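PDB 4OZO: putative alpha-L-fucosidase from Bacteroides thetaiotaomicron, which probably acts as an alpha-L-fucosidase, a family 29 glycoside hydrolase that removes alpha-linked L-fucose from glycans. Local coordinates for residues A[204-209]-A[249-254]; A[210-215]-A[253-258]. All coordinates share one frame; numbering follows the deposited sequence.

Contact 1. Residues A[204-209]-A[249-254]; sequences ADVRWM and YIPAET. With OTN (2-nitrophenyl 1-thio-beta-D-galactopyranoside), chain E.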
ATOM      1  N   ALA A 204      31.132   7.095 -18.898  1.00 18.00           N
ATOM      2  CA  ALA A 204      29.959   7.226 -18.042  1.00 16.95           C
ATOM      3  C   ALA A 204      28.935   8.171 -18.640  1.00 18.33           C
ATOM      4  O   ALA A 204      29.277   9.292 -19.012  1.00 21.12           O
ATOM      5  CB  ALA A 204      30.376   7.719 -16.661  1.00 15.04           C
ATOM      6  N   ASP A 205      27.683   7.733 -18.738  1.00 16.60           N
ATOM      7  CA  ASP A 205      26.598   8.674 -19.035  1.00 17.61           C
ATOM      8  C   ASP A 205      26.120   9.375 -17.762  1.00 14.55           C
ATOM      9  O   ASP A 205      25.678  10.523 -17.806  1.00 14.12           O
ATOM     10  CB  ASP A 205      25.420   7.984 -19.710  1.00 17.17           C
ATOM     11  CG  ASP A 205      25.674   7.700 -21.163  1.00 20.31           C
ATOM     12  OD1 ASP A 205      26.114   8.621 -21.878  1.00 21.92           O
ATOM     13  OD2 ASP A 205      25.439   6.551 -21.588  1.00 26.72           O
ATOM     14  N   VAL A 206      26.202   8.678 -16.634  1.00 10.17           N
ATOM     15  CA  VAL A 206      25.832   9.263 -15.352  1.00 13.96           C
ATOM     16  C   VAL A 206      26.855   8.835 -14.298  1.00 12.19           C
ATOM     17  O   VAL A 206      27.475   7.785 -14.427  1.00 12.45           O
ATOM     18  CB  VAL A 206      24.361   8.891 -14.915  1.00 10.44           C
ATOM     19  CG1 VAL A 206      23.335   9.534 -15.839  1.00  5.99           C
ATOM     20  CG2 VAL A 206      24.159   7.373 -14.857  1.00  8.75           C
ATOM     21  N   ARG A 207      27.025   9.646 -13.262  1.00  8.61           N
ATOM     22  CA  ARG A 207      28.033   9.397 -12.246  1.00  8.19           C
ATOM     23  C   ARG A 207      27.411   9.021 -10.904  1.00 13.10           C
ATOM     24  O   ARG A 207      26.248   9.307 -10.638  1.00 13.43           O
ATOM     25  CB  ARG A 207      28.881  10.656 -12.042  1.00 12.31           C
ATOM     26  CG  ARG A 207      28.123  11.832 -11.395  1.00 10.55           C
ATOM     27  CD  ARG A 207      29.027  13.015 -11.130  1.00 12.09           C
ATOM     28  NE  ARG A 207      28.504  13.946 -10.130  1.00 15.77           N
ATOM     29  CZ  ARG A 207      27.895  15.093 -10.421  1.00 15.10           C
ATOM     30  NH1 ARG A 207      27.724  15.457 -11.686  1.00 14.80           N
ATOM     31  NH2 ARG A 207      27.455  15.880  -9.451  1.00 12.64           N
ATOM     32  N   TRP A 208      28.205   8.401 -10.045  1.00 10.90           N
ATOM     33  CA  TRP A 208      27.823   8.252  -8.660  1.00 12.58           C
ATOM     34  C   TRP A 208      27.911   9.623  -7.985  1.00 13.72           C
ATOM     35  O   TRP A 208      28.519  10.548  -8.533  1.00 13.55           O
ATOM     36  CB  TRP A 208      28.755   7.264  -7.953  1.00 12.67           C
ATOM     37  CG  TRP A 208      28.291   6.909  -6.576  1.00 14.96           C
ATOM     38  CD1 TRP A 208      26.994   6.789  -6.144  1.00 13.10           C
ATOM     39  CD2 TRP A 208      29.114   6.653  -5.440  1.00 17.24           C
ATOM     40  NE1 TRP A 208      26.968   6.457  -4.817  1.00 10.83           N
ATOM     41  CE2 TRP A 208      28.255   6.370  -4.357  1.00 12.21           C
ATOM     42  CE3 TRP A 208      30.497   6.621  -5.233  1.00 18.11           C
ATOM     43  CZ2 TRP A 208      28.734   6.060  -3.087  1.00 16.04           C
ATOM     44  CZ3 TRP A 208      30.972   6.317  -3.966  1.00 16.43           C
ATOM     45  CH2 TRP A 208      30.095   6.043  -2.912  1.00 16.32           C
ATOM     46  N   MET A 209      27.327   9.747  -6.794  1.00 13.46           N
ATOM     47  CA  MET A 209      27.363  11.002  -6.051  1.00 14.24           C
ATOM     48  C   MET A 209      27.911  10.875  -4.628  1.00 15.46           C
ATOM     49  O   MET A 209      27.657  11.734  -3.785  1.00 16.47           O
ATOM     50  CB  MET A 209      25.995  11.692  -6.052  1.00 14.81           C
ATOM     51  CG  MET A 209      24.787  10.743  -6.035  1.00 14.84           C
ATOM     52  SD  MET A 209      24.735   9.591  -4.650  1.00 13.04           S
ATOM     53  CE  MET A 209      24.476  10.682  -3.247  1.00 11.84           C
ATOM     54  N   TYR A 249      29.781  16.722 -18.890  1.00 22.92           N
ATOM     55  CA  TYR A 249      28.375  16.648 -18.500  1.00 16.78           C
ATOM     56  C   TYR A 249      28.014  15.208 -18.110  1.00 20.15           C
ATOM     57  O   TYR A 249      27.735  14.367 -18.968  1.00 20.42           O
ATOM     58  CB  TYR A 249      27.459  17.165 -19.621  1.00 16.78           C
ATOM     59  CG  TYR A 249      26.061  17.474 -19.143  1.00 23.50           C
ATOM     60  CD1 TYR A 249      25.669  18.783 -18.873  1.00 22.77           C
ATOM     61  CD2 TYR A 249      25.138  16.449 -18.924  1.00 18.44           C
ATOM     62  CE1 TYR A 249      24.395  19.067 -18.410  1.00 19.38           C
ATOM     63  CE2 TYR A 249      23.880  16.721 -18.460  1.00 20.05           C
ATOM     64  CZ  TYR A 249      23.506  18.031 -18.207  1.00 21.00           C
ATOM     65  OH  TYR A 249      22.237  18.289 -17.745  1.00 19.58           O
ATOM     66  N   ILE A 250      28.032  14.924 -16.809  1.00 21.54           N
ATOM     67  CA  ILE A 250      27.798  13.569 -16.304  1.00 16.14           C
ATOM     68  C   ILE A 250      26.979  13.641 -15.004  1.00 15.72           C
ATOM     69  O   ILE A 250      27.534  13.634 -13.899  1.00 12.41           O
ATOM     70  CB  ILE A 250      29.139  12.815 -16.075  1.00 14.97           C
ATOM     71  CG1 ILE A 250      30.005  12.852 -17.343  1.00 19.07           C
ATOM     72  CG2 ILE A 250      28.899  11.372 -15.670  1.00 12.06           C
ATOM     73  CD1 ILE A 250      31.372  12.173 -17.207  1.00 16.76           C
ATOM     74  N   PRO A 251      25.645  13.703 -15.134  1.00 15.55           N
ATOM     75  CA  PRO A 251      24.792  14.011 -13.983  1.00 14.76           C
ATOM     76  C   PRO A 251      24.746  12.886 -12.948  1.00 17.17           C
ATOM     77  O   PRO A 251      24.914  11.705 -13.281  1.00 16.35           O
ATOM     78  CB  PRO A 251      23.421  14.252 -14.617  1.00 11.27           C
ATOM     79  CG  PRO A 251      23.448  13.492 -15.875  1.00 12.31           C
ATOM     80  CD  PRO A 251      24.863  13.472 -16.360  1.00 15.26           C
ATOM     81  N   ALA A 252      24.527  13.272 -11.695  1.00 13.78           N
ATOM     82  CA  ALA A 252      24.561  12.344 -10.574  1.00 13.52           C
ATOM     83  C   ALA A 252      23.294  11.489 -10.435  1.00 16.59           C
ATOM     84  O   ALA A 252      22.166  11.996 -10.492  1.00 15.27           O
ATOM     85  CB  ALA A 252      24.817  13.104  -9.288  1.00 16.22           C
ATOM     86  N   GLU A 253      23.501  10.187 -10.241  1.00 13.92           N
ATOM     87  CA  GLU A 253      22.422   9.243  -9.993  1.00 10.66           C
ATOM     88  C   GLU A 253      22.508   8.771  -8.554  1.00 11.67           C
ATOM     89  O   GLU A 253      23.507   8.175  -8.160  1.00 12.00           O
ATOM     90  CB  GLU A 253      22.537   8.052 -10.933  1.00  9.37           C
ATOM     91  CG  GLU A 253      21.352   7.136 -10.890  1.00  8.26           C
ATOM     92  CD  GLU A 253      21.567   5.897 -11.712  1.00  9.08           C
ATOM     93  OE1 GLU A 253      21.132   5.875 -12.884  1.00  8.31           O
ATOM     94  OE2 GLU A 253      22.180   4.948 -11.185  1.00  7.68           O
ATOM     95  N   THR A 254      21.465   9.045  -7.773  1.00 10.56           N
ATOM     96  CA  THR A 254      21.478   8.770  -6.334  1.00 10.57           C
ATOM     97  C   THR A 254      20.900   7.398  -5.996  1.00 10.04           C
ATOM     98  O   THR A 254      19.749   7.113  -6.307  1.00 10.73           O
ATOM     99  CB  THR A 254      20.689   9.846  -5.568  1.00 11.05           C
ATOM    100  OG1 THR A 254      21.281  11.124  -5.814  1.00 10.09           O
ATOM    101  CG2 THR A 254      20.711   9.576  -4.087  1.00  8.51           C
TER
HETATM  102  O2' OTN E 503      32.860   0.319   1.486  1.00 54.05           O
HETATM  103  N1' OTN E 503      32.483   0.663   0.123  1.00 31.17           N
HETATM  104  O3' OTN E 503      33.134   0.083  -0.914  1.00 34.26           O
HETATM  105  C2' OTN E 503      31.471   1.536  -0.032  1.00 27.83           C
HETATM  106  C3' OTN E 503      30.907   2.095   1.111  1.00 29.01           C
HETATM  107  C4' OTN E 503      29.865   3.002   1.026  1.00 21.18           C
HETATM  108  C5' OTN E 503      29.387   3.374  -0.219  1.00 25.19           C
HETATM  109  C6' OTN E 503      29.961   2.833  -1.363  1.00 23.58           C
HETATM  110  C1' OTN E 503      31.019   1.934  -1.296  1.00 22.16           C
HETATM  111  S01 OTN E 503      31.621   1.305  -2.812  1.00 29.31           S
HETATM  112  C1  OTN E 503      30.901   2.434  -3.997  1.00 26.96           C
HETATM  113  O5  OTN E 503      29.483   2.181  -4.293  1.00 25.30           O
HETATM  114  C5  OTN E 503      29.014   3.129  -5.262  1.00 18.61           C
HETATM  115  C6  OTN E 503      27.534   2.845  -5.526  1.00 16.25           C
HETATM  116  O6  OTN E 503      26.801   2.982  -4.307  1.00 17.33           O
HETATM  117  C4  OTN E 503      29.803   3.007  -6.571  1.00 17.98           C
HETATM  118  O4  OTN E 503      29.678   1.688  -7.110  1.00 22.20           O
HETATM  119  C3  OTN E 503      31.246   3.266  -6.245  1.00 25.20           C
HETATM  120  O3  OTN E 503      32.095   3.198  -7.428  1.00 29.91           O
HETATM  121  C2  OTN E 503      31.691   2.221  -5.238  1.00 19.75           C
HETATM  122  O2  OTN E 503      33.046   2.511  -4.964  1.00 25.78           O
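Arg207 joins the two segments through its backbone and its side chain. Its N donates to Pro251 O at 2.9 Å, and its O accepts from Glu253 N at 2.9 Å. This pattern is a parallel beta bridge, with Ala252 facing Arg207. It joins strand 206-207 to the start of strand 253-257 and so closes the TIM barrel.

The dense part lies round Arg207. Its CG sits between the backbone N and the carbonyl carbon (chi1 68°), and the chain then runs straight past the Ile250 carbonyl. NH1 donates to Ile250 O at 2.9 Å, with that oxygen tilted 22° from the guanidinium plane. Ala252 CB lies over one guanidinium face, and NE is held by Leu239 O. Met209 CB also touches Ala252 CB, at 3.7 Å.

The loose end is partly exposed Ala204, whose CB reaches Ile250 CG2 at 4.1 Å. The Trp208 ring serves the ligand rather than the seam, with C5 of the galactoside over its centre, 3.4 Å above the plane.

The carbonyl oxygens of Ile250 and Leu239 probably offset the buried charge. This is consistent with a firmly joined barrel seam beside an apolar platform for sugar.

Contact 2. Residues A[210-215]-A[253-258]; sequences GNEAGE and ETDVSI. With OTN (2-nitrophenyl 1-thio-beta-D-galactopyranoside), chain E.
Glu212 and Asp255 meet side by side at the galactoside, with Glu212 CG 3.8 Å from Asp255 OD2. Both carboxylates come within hydrogen-bonding distance of the same sugar hydroxyl: O6 of the ligand is 2.5 Å from Glu212 OE2 and 2.6 Å from Asp255 OD2. Its single proton can serve one of them at a time, and which one is not settled. The Glu212 chain is extended beyond CG (chi2 180°), which carries its carboxylate out to the ligand.

The second shell helps to position these groups. Trp262 NE1 binds Glu212 OE1, and Trp208 NE1 makes a weak bond to Asp255 OD1. With an alanine at Glu212, O6 would probably lose one of its two possible acceptors and Trp262 NE1 would be left without its mate.

Behind the carboxylates the backbones are joined by a water. It accepts from Gly214 N at 2.8 Å and lies within donating distance of Asn211 O and Asp255 O. The loop itself is shaped by Asn211. Its OD1 accepts from Ala213 N in an Asx turn, and its ND2 donates to Glu215 O at 3.1 Å and 170°. Gly214 CA then rests on Thr254 CG2 at 3.5 Å.

The loop thus lies along one side of strand 253-257. That strand pairs with strand 291-295, and Val256 also packs on Ile281 of helix 275-283.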
ATOM      1  N   GLY A 210      28.664   9.810  -4.363  1.00 13.36           N
ATOM      2  CA  GLY A 210      29.505   9.778  -3.180  1.00 11.96           C
ATOM      3  C   GLY A 210      28.992   9.159  -1.895  1.00 14.66           C
ATOM      4  O   GLY A 210      29.769   8.938  -0.966  1.00 12.20           O
ATOM      5  N   ASN A 211      27.698   8.881  -1.819  1.00  9.94           N
ATOM      6  CA  ASN A 211      27.181   8.177  -0.656  1.00 12.92           C
ATOM      7  C   ASN A 211      25.992   7.299  -1.020  1.00 16.24           C
ATOM      8  O   ASN A 211      25.508   7.318  -2.153  1.00 15.27           O
ATOM      9  CB  ASN A 211      26.812   9.144   0.475  1.00 11.82           C
ATOM     10  CG  ASN A 211      25.662  10.078   0.099  1.00 14.47           C
ATOM     11  OD1 ASN A 211      24.489   9.704   0.162  1.00 12.69           O
ATOM     12  ND2 ASN A 211      25.999  11.300  -0.294  1.00 15.78           N
ATOM     13  N   GLU A 212      25.528   6.528  -0.049  1.00 14.22           N
ATOM     14  CA  GLU A 212      24.418   5.625  -0.277  1.00 19.84           C
ATOM     15  C   GLU A 212      23.328   5.930   0.730  1.00 15.61           C
ATOM     16  O   GLU A 212      22.655   5.031   1.223  1.00 12.07           O
ATOM     17  CB  GLU A 212      24.880   4.169  -0.165  1.00 16.87           C
ATOM     18  CG  GLU A 212      25.819   3.749  -1.282  1.00 18.52           C
ATOM     19  CD  GLU A 212      26.277   2.303  -1.155  1.00 23.62           C
ATOM     20  OE1 GLU A 212      26.031   1.689  -0.092  1.00 15.68           O
ATOM     21  OE2 GLU A 212      26.878   1.779  -2.121  1.00 21.75           O
ATOM     22  N   ALA A 213      23.172   7.213   1.034  1.00 16.28           N
ATOM     23  CA  ALA A 213      22.206   7.655   2.031  1.00 13.99           C
ATOM     24  C   ALA A 213      21.073   8.421   1.379  1.00 14.29           C
ATOM     25  O   ALA A 213      20.151   8.883   2.052  1.00 18.06           O
ATOM     26  CB  ALA A 213      22.880   8.501   3.078  1.00 12.56           C
ATOM     27  N   GLY A 214      21.139   8.550   0.062  1.00 12.24           N
ATOM     28  CA  GLY A 214      20.083   9.210  -0.675  1.00 12.67           C
ATOM     29  C   GLY A 214      20.179  10.726  -0.689  1.00 15.84           C
ATOM     30  O   GLY A 214      19.162  11.396  -0.867  1.00 17.94           O
ATOM     31  N   GLU A 215      21.382  11.276  -0.514  1.00 11.93           N
ATOM     32  CA  GLU A 215      21.554  12.725  -0.591  1.00 12.79           C
ATOM     33  C   GLU A 215      22.570  13.172  -1.617  1.00 13.97           C
ATOM     34  O   GLU A 215      23.774  13.101  -1.361  1.00 16.35           O
ATOM     35  CB  GLU A 215      22.004  13.294   0.749  1.00 15.91           C
ATOM     36  CG  GLU A 215      21.262  12.770   1.939  0.97 20.79           C
ATOM     37  CD  GLU A 215      21.713  13.451   3.195  0.47 26.76           C
ATOM     38  OE1 GLU A 215      22.120  14.636   3.103  1.00 21.29           O
ATOM     39  OE2 GLU A 215      21.667  12.796   4.261  1.00 36.00           O
ATOM     40  N   GLU A 253      23.501  10.187 -10.241  1.00 13.92           N
ATOM     41  CA  GLU A 253      22.422   9.243  -9.993  1.00 10.66           C
ATOM     42  C   GLU A 253      22.508   8.771  -8.554  1.00 11.67           C
ATOM     43  O   GLU A 253      23.507   8.175  -8.160  1.00 12.00           O
ATOM     44  CB  GLU A 253      22.537   8.052 -10.933  1.00  9.37           C
ATOM     45  CG  GLU A 253      21.352   7.136 -10.890  1.00  8.26           C
ATOM     46  CD  GLU A 253      21.567   5.897 -11.712  1.00  9.08           C
ATOM     47  OE1 GLU A 253      21.132   5.875 -12.884  1.00  8.31           O
ATOM     48  OE2 GLU A 253      22.180   4.948 -11.185  1.00  7.68           O
ATOM     49  N   THR A 254      21.465   9.045  -7.773  1.00 10.56           N
ATOM     50  CA  THR A 254      21.478   8.770  -6.334  1.00 10.57           C
ATOM     51  C   THR A 254      20.900   7.398  -5.996  1.00 10.04           C
ATOM     52  O   THR A 254      19.749   7.113  -6.307  1.00 10.73           O
ATOM     53  CB  THR A 254      20.689   9.846  -5.568  1.00 11.05           C
ATOM     54  OG1 THR A 254      21.281  11.124  -5.814  1.00 10.09           O
ATOM     55  CG2 THR A 254      20.711   9.576  -4.087  1.00  8.51           C
ATOM     56  N   ASP A 255      21.696   6.551  -5.353  1.00 11.41           N
ATOM     57  CA  ASP A 255      21.272   5.177  -5.077  1.00  9.08           C
ATOM     58  C   ASP A 255      21.104   4.925  -3.589  1.00  8.17           C
ATOM     59  O   ASP A 255      21.956   5.284  -2.788  1.00 14.21           O
ATOM     60  CB  ASP A 255      22.244   4.159  -5.698  1.00 11.86           C
ATOM     61  CG  ASP A 255      23.677   4.280  -5.158  1.00 16.09           C
ATOM     62  OD1 ASP A 255      24.244   5.404  -5.177  1.00 13.09           O
ATOM     63  OD2 ASP A 255      24.242   3.239  -4.726  1.00 12.55           O
ATOM     64  N   VAL A 256      19.995   4.315  -3.209  1.00  7.91           N
ATOM     65  CA  VAL A 256      19.744   4.049  -1.799  1.00  8.93           C
ATOM     66  C   VAL A 256      18.850   2.814  -1.679  1.00  9.01           C
ATOM     67  O   VAL A 256      18.069   2.501  -2.585  1.00  8.66           O
ATOM     68  CB  VAL A 256      19.125   5.306  -1.103  1.00  9.03           C
ATOM     69  CG1 VAL A 256      17.845   5.706  -1.779  1.00  8.88           C
ATOM     70  CG2 VAL A 256      18.911   5.098   0.394  1.00  7.22           C
ATOM     71  N   SER A 257      18.980   2.083  -0.582  1.00  9.41           N
ATOM     72  CA  SER A 257      18.078   0.964  -0.360  1.00 11.29           C
ATOM     73  C   SER A 257      16.929   1.344   0.560  1.00 11.11           C
ATOM     74  O   SER A 257      17.098   2.117   1.503  1.00 11.71           O
ATOM     75  CB  SER A 257      18.818  -0.246   0.201  1.00 11.93           C
ATOM     76  OG  SER A 257      17.954  -1.369   0.271  1.00 13.61           O
ATOM     77  N   ILE A 258      15.764   0.771   0.288  1.00 10.07           N
ATOM     78  CA  ILE A 258      14.588   1.017   1.096  1.00  8.59           C
ATOM     79  C   ILE A 258      14.759   0.306   2.431  1.00 11.12           C
ATOM     80  O   ILE A 258      13.979   0.499   3.377  1.00 11.26           O
ATOM     81  CB  ILE A 258      13.304   0.552   0.353  1.00 13.11           C
ATOM     82  CG1 ILE A 258      12.052   1.260   0.895  1.00 11.02           C
ATOM     83  CG2 ILE A 258      13.151  -0.956   0.382  1.00  7.04           C
ATOM     84  CD1 ILE A 258      10.854   1.120  -0.030  1.00  7.67           C
TER
HETATM   85  O2' OTN E 503      32.860   0.319   1.486  1.00 54.05           O
HETATM   86  N1' OTN E 503      32.483   0.663   0.123  1.00 31.17           N
HETATM   87  O3' OTN E 503      33.134   0.083  -0.914  1.00 34.26           O
HETATM   88  C2' OTN E 503      31.471   1.536  -0.032  1.00 27.83           C
HETATM   89  C3' OTN E 503      30.907   2.095   1.111  1.00 29.01           C
HETATM   90  C4' OTN E 503      29.865   3.002   1.026  1.00 21.18           C
HETATM   91  C5' OTN E 503      29.387   3.374  -0.219  1.00 25.19           C
HETATM   92  C6' OTN E 503      29.961   2.833  -1.363  1.00 23.58           C
HETATM   93  C1' OTN E 503      31.019   1.934  -1.296  1.00 22.16           C
HETATM   94  S01 OTN E 503      31.621   1.305  -2.812  1.00 29.31           S
HETATM   95  C1  OTN E 503      30.901   2.434  -3.997  1.00 26.96           C
HETATM   96  O5  OTN E 503      29.483   2.181  -4.293  1.00 25.30           O
HETATM   97  C5  OTN E 503      29.014   3.129  -5.262  1.00 18.61           C
HETATM   98  C6  OTN E 503      27.534   2.845  -5.526  1.00 16.25           C
HETATM   99  O6  OTN E 503      26.801   2.982  -4.307  1.00 17.33           O
HETATM  100  C4  OTN E 503      29.803   3.007  -6.571  1.00 17.98           C
HETATM  101  O4  OTN E 503      29.678   1.688  -7.110  1.00 22.20           O
HETATM  102  C3  OTN E 503      31.246   3.266  -6.245  1.00 25.20           C
HETATM  103  O3  OTN E 503      32.095   3.198  -7.428  1.00 29.91           O
HETATM  104  C2  OTN E 503      31.691   2.221  -5.238  1.00 19.75           C
HETATM  105  O2  OTN E 503      33.046   2.511  -4.964  1.00 25.78           O
HETATM  106  O   HOH W   1      22.759   7.629  -2.030  1.00 15.25           O

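In the fold
Both contacts use strand 253-257 and share Glu253 and Thr254. Contact 1 is buried, in the barrel wall. Contact 2 follows it along the chain, where 210-215 has left the sheet as a loop and is partly exposed. The chemistry changes with place. Contact 1 is held by direct backbone bonds, a buried arginine on main-chain oxygens, and apolar packing. In contact 2 a water joins the backbones, and two acidic side chains converge on the ligand. Their centres are about 12 Å apart, and side chains of the two touch next to the ligand. Together they line its site, contact 1 with an aromatic face and contact 2 with carboxylates. Asp166, Gly167 and Glu232 also bind the ligand.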